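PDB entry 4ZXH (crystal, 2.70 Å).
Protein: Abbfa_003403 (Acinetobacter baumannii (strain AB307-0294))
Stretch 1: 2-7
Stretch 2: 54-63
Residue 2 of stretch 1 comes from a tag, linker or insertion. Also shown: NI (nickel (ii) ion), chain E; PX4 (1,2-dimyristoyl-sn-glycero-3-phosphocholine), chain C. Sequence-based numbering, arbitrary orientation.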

# COMPACT_ATOMS: atom_id res chain seq x y z
N HIS A 2 -32.66 2.23 -34.40
CA HIS A 2 -32.16 3.15 -35.39
C HIS A 2 -31.41 2.31 -36.39
O HIS A 2 -30.47 2.77 -37.03
CB HIS A 2 -31.21 4.15 -34.74
CG HIS A 2 -30.05 3.48 -34.06
ND1 HIS A 2 -30.16 2.84 -32.85
CD2 HIS A 2 -28.77 3.30 -34.46
CE1 HIS A 2 -29.00 2.32 -32.51
NE2 HIS A 2 -28.13 2.58 -33.47
N MET A 3 -31.79 1.05 -36.49
CA MET A 3 -30.91 0.05 -37.04
C MET A 3 -31.67 -1.27 -37.07
O MET A 3 -31.17 -2.31 -36.63
CB MET A 3 -29.65 -0.02 -36.19
CG MET A 3 -28.47 -0.74 -36.80
SD MET A 3 -27.22 -0.98 -35.53
CE MET A 3 -28.16 -1.92 -34.33
N ASN A 4 -32.90 -1.19 -37.56
CA ASN A 4 -33.75 -2.35 -37.75
C ASN A 4 -33.19 -3.23 -38.85
O ASN A 4 -33.19 -4.46 -38.73
CB ASN A 4 -35.19 -1.94 -38.10
CG ASN A 4 -35.74 -0.88 -37.15
OD1 ASN A 4 -36.31 -1.19 -36.10
ND2 ASN A 4 -35.58 0.39 -37.53
N ASN A 5 -32.69 -2.58 -39.90
CA ASN A 5 -32.10 -3.25 -41.06
C ASN A 5 -30.86 -4.12 -40.78
O ASN A 5 -29.93 -4.15 -41.60
CB ASN A 5 -31.72 -2.21 -42.13
CG ASN A 5 -32.90 -1.36 -42.60
OD1 ASN A 5 -34.06 -1.74 -42.44
ND2 ASN A 5 -32.59 -0.20 -43.19
N LEU A 6 -30.83 -4.82 -39.65
CA LEU A 6 -29.73 -5.74 -39.35
C LEU A 6 -30.22 -7.13 -38.95
O LEU A 6 -29.83 -8.13 -39.57
CB LEU A 6 -28.84 -5.18 -38.25
CG LEU A 6 -27.66 -4.29 -38.66
CD1 LEU A 6 -26.83 -3.93 -37.45
CD2 LEU A 6 -26.80 -4.99 -39.69
N ALA A 7 -31.05 -7.20 -37.91
CA ALA A 7 -31.51 -8.46 -37.32
C ALA A 7 -30.36 -9.31 -36.75
O ALA A 7 -29.31 -9.52 -37.37
CB ALA A 7 -32.32 -9.27 -38.35
N GLY A 54 -27.49 8.28 -47.92
CA GLY A 54 -28.44 7.18 -47.96
C GLY A 54 -28.19 6.16 -46.87
O GLY A 54 -28.06 6.51 -45.69
N ASN A 55 -28.09 4.90 -47.29
CA ASN A 55 -27.93 3.77 -46.39
C ASN A 55 -26.47 3.30 -46.30
O ASN A 55 -26.17 2.26 -45.71
CB ASN A 55 -28.81 2.61 -46.86
CG ASN A 55 -29.25 1.70 -45.73
OD1 ASN A 55 -28.90 1.91 -44.57
ND2 ASN A 55 -30.01 0.67 -46.07
N LYS A 56 -25.56 4.08 -46.88
CA LYS A 56 -24.15 3.68 -46.96
C LYS A 56 -23.48 3.31 -45.63
O LYS A 56 -22.61 2.43 -45.60
CB LYS A 56 -23.34 4.78 -47.65
CG LYS A 56 -23.52 4.82 -49.16
CD LYS A 56 -22.54 5.77 -49.80
CE LYS A 56 -22.94 6.02 -51.25
NZ LYS A 56 -24.27 6.69 -51.32
N PRO A 57 -23.84 3.98 -44.52
CA PRO A 57 -23.15 3.58 -43.29
C PRO A 57 -23.39 2.12 -42.90
O PRO A 57 -22.42 1.41 -42.67
CB PRO A 57 -23.72 4.55 -42.26
CG PRO A 57 -24.02 5.76 -43.04
CD PRO A 57 -24.57 5.25 -44.33
N ILE A 58 -24.65 1.67 -42.85
CA ILE A 58 -24.94 0.27 -42.59
C ILE A 58 -24.28 -0.65 -43.64
O ILE A 58 -23.66 -1.65 -43.28
CB ILE A 58 -26.47 -0.01 -42.56
CG1 ILE A 58 -27.17 0.83 -41.50
CG2 ILE A 58 -26.74 -1.47 -42.27
CD1 ILE A 58 -26.89 0.39 -40.09
N GLU A 59 -24.42 -0.33 -44.92
CA GLU A 59 -23.81 -1.15 -45.98
C GLU A 59 -22.29 -1.30 -45.81
O GLU A 59 -21.73 -2.38 -46.01
CB GLU A 59 -24.09 -0.58 -47.37
CG GLU A 59 -25.55 -0.38 -47.72
CD GLU A 59 -25.74 0.10 -49.16
OE1 GLU A 59 -24.72 0.28 -49.87
OE2 GLU A 59 -26.91 0.32 -49.57
N ILE A 60 -21.64 -0.20 -45.45
CA ILE A 60 -20.19 -0.18 -45.33
C ILE A 60 -19.75 -0.91 -44.06
O ILE A 60 -18.81 -1.69 -44.08
CB ILE A 60 -19.65 1.27 -45.35
CG1 ILE A 60 -19.81 1.86 -46.74
CG2 ILE A 60 -18.20 1.32 -44.91
CD1 ILE A 60 -19.78 3.38 -46.77
N LEU A 61 -20.45 -0.64 -42.96
CA LEU A 61 -20.29 -1.40 -41.72
C LEU A 61 -20.28 -2.91 -41.96
O LEU A 61 -19.36 -3.61 -41.55
CB LEU A 61 -21.40 -1.06 -40.73
CG LEU A 61 -21.37 -1.90 -39.45
CD1 LEU A 61 -20.09 -1.68 -38.72
CD2 LEU A 61 -22.56 -1.63 -38.56
N GLU A 62 -21.32 -3.41 -42.63
CA GLU A 62 -21.44 -4.84 -42.91
C GLU A 62 -20.31 -5.37 -43.78
O GLU A 62 -19.90 -6.52 -43.63
CB GLU A 62 -22.78 -5.14 -43.59
CG GLU A 62 -23.94 -5.29 -42.61
CD GLU A 62 -25.29 -5.47 -43.29
OE1 GLU A 62 -25.40 -5.19 -44.51
OE2 GLU A 62 -26.24 -5.91 -42.62
N ALA A 63 -19.80 -4.53 -44.68
CA ALA A 63 -18.73 -4.93 -45.59
C ALA A 63 -17.39 -5.00 -44.86
O ALA A 63 -16.58 -5.91 -45.11
CB ALA A 63 -18.64 -3.97 -46.75
NI NI E . -32.22 3.18 -33.07
O1 PX4 C . -31.48 6.59 -38.44
O2 PX4 C . -31.37 9.20 -38.48
P1 PX4 C . -31.02 7.87 -39.11
O3 PX4 C . -31.46 7.89 -40.66
C1 PX4 C . -32.65 7.27 -41.17
C2 PX4 C . -32.85 7.74 -42.62
N1 PX4 C . -33.91 6.99 -43.33
C3 PX4 C . -35.04 6.69 -42.43
C4 PX4 C . -34.40 7.80 -44.46
C5 PX4 C . -33.36 5.74 -43.87
O4 PX4 C . -29.41 7.81 -39.30
C6 PX4 C . -28.50 8.81 -38.84
C7 PX4 C . -27.17 8.14 -38.53
C8 PX4 C . -27.53 6.73 -38.06
O5 PX4 C . -26.36 5.99 -37.74
C9 PX4 C . -26.27 4.56 -37.96
O6 PX4 C . -27.15 3.98 -38.59
C10 PX4 C . -25.09 3.79 -37.43
C11 PX4 C . -24.11 3.45 -38.54
C12 PX4 C . -22.74 4.02 -38.19
C13 PX4 C . -21.66 3.06 -38.67
C14 PX4 C . -20.69 3.78 -39.60
C15 PX4 C . -19.89 2.73 -40.35
C16 PX4 C . -18.41 2.93 -40.10
C17 PX4 C . -17.62 1.75 -40.63
C18 PX4 C . -17.48 0.67 -39.55
C19 PX4 C . -16.08 0.65 -38.95
C20 PX4 C . -16.12 -0.01 -37.57
C21 PX4 C . -14.71 -0.15 -37.00
C22 PX4 C . -14.69 -0.13 -35.48
O7 PX4 C . -26.33 8.08 -39.69
C23 PX4 C . -24.95 8.52 -39.44
O8 PX4 C . -24.78 9.30 -38.53
C24 PX4 C . -23.78 7.99 -40.27
C25 PX4 C . -22.39 8.56 -39.92
C26 PX4 C . -21.25 7.85 -40.66
C27 PX4 C . -19.85 8.34 -40.24
C28 PX4 C . -18.69 7.68 -41.01
C29 PX4 C . -17.30 8.18 -40.58
C30 PX4 C . -16.16 7.56 -41.40
C31 PX4 C . -14.81 7.37 -40.65
C32 PX4 C . -14.85 6.13 -39.75
C33 PX4 C . -13.49 5.53 -39.35
C34 PX4 C . -13.61 4.64 -38.10
C35 PX4 C . -12.63 3.47 -38.01
C36 PX4 C . -11.76 3.56 -36.76

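The segment 2-7, which has no regular helix or strand, lies against the start of a helix that begins at Lys56 and runs on beyond Ala63. No hydrogen bond joins the two stretches, and the modest contact, 252 Å² summed over both sides, rests largely on side-chain packing.

Gly54 stays clear of the other stretch; its positive phi of 57° is one that glycine adopts readily. Asn55 occupies the N-cap position, yet its side chain makes no capping bond. Its CA-to-CB bond points toward segment 2-7, where Asn55 ND2 comes within 4.0 Å of Asn5 ND2, a proximity of two amides without a hydrogen bond. The backbone carbonyl of Asn55 instead serves the helix, accepting a bond from Glu59 N (N to O, 3.2 Å).

Lys56 and Pro57 do not touch segment 2-7. Pro57 meets the phospholipid, its CG 3.6 Å from PX4 C24.

Ile58 is the centre of the contact. Buried and directed toward the other stretch, it presents CD1 to Met3 CG at 3.8 Å, while its CG2 lies 4.4 Å from Leu6 CD2 and 4.2 Å from Asn5 O. The two branches thus meet different neighbours, and CD1 also approaches PX4 O6 at 3.9 Å, bringing lipid and protein together around one side chain.

Glu59 and Ile60 are out of reach. One turn beyond Ile58, the CA-to-CB bond of Leu61 points toward segment 2-7, but the nearest approach, Leu61 CD2 to Leu6 CD1, is 5.0 Å; Leu61 CD1 packs instead on PX4 C18 at 3.6 Å. Glu62, whose N bonds to Ile58 O at 3.0 Å, returns to the contact. Its OE2 sits 3.1 Å from Leu6 CD2, a close approach of carboxylate oxygen to methyl carbon, and 4.2 Å from Asn5 O. Ala63 makes no contact with segment 2-7.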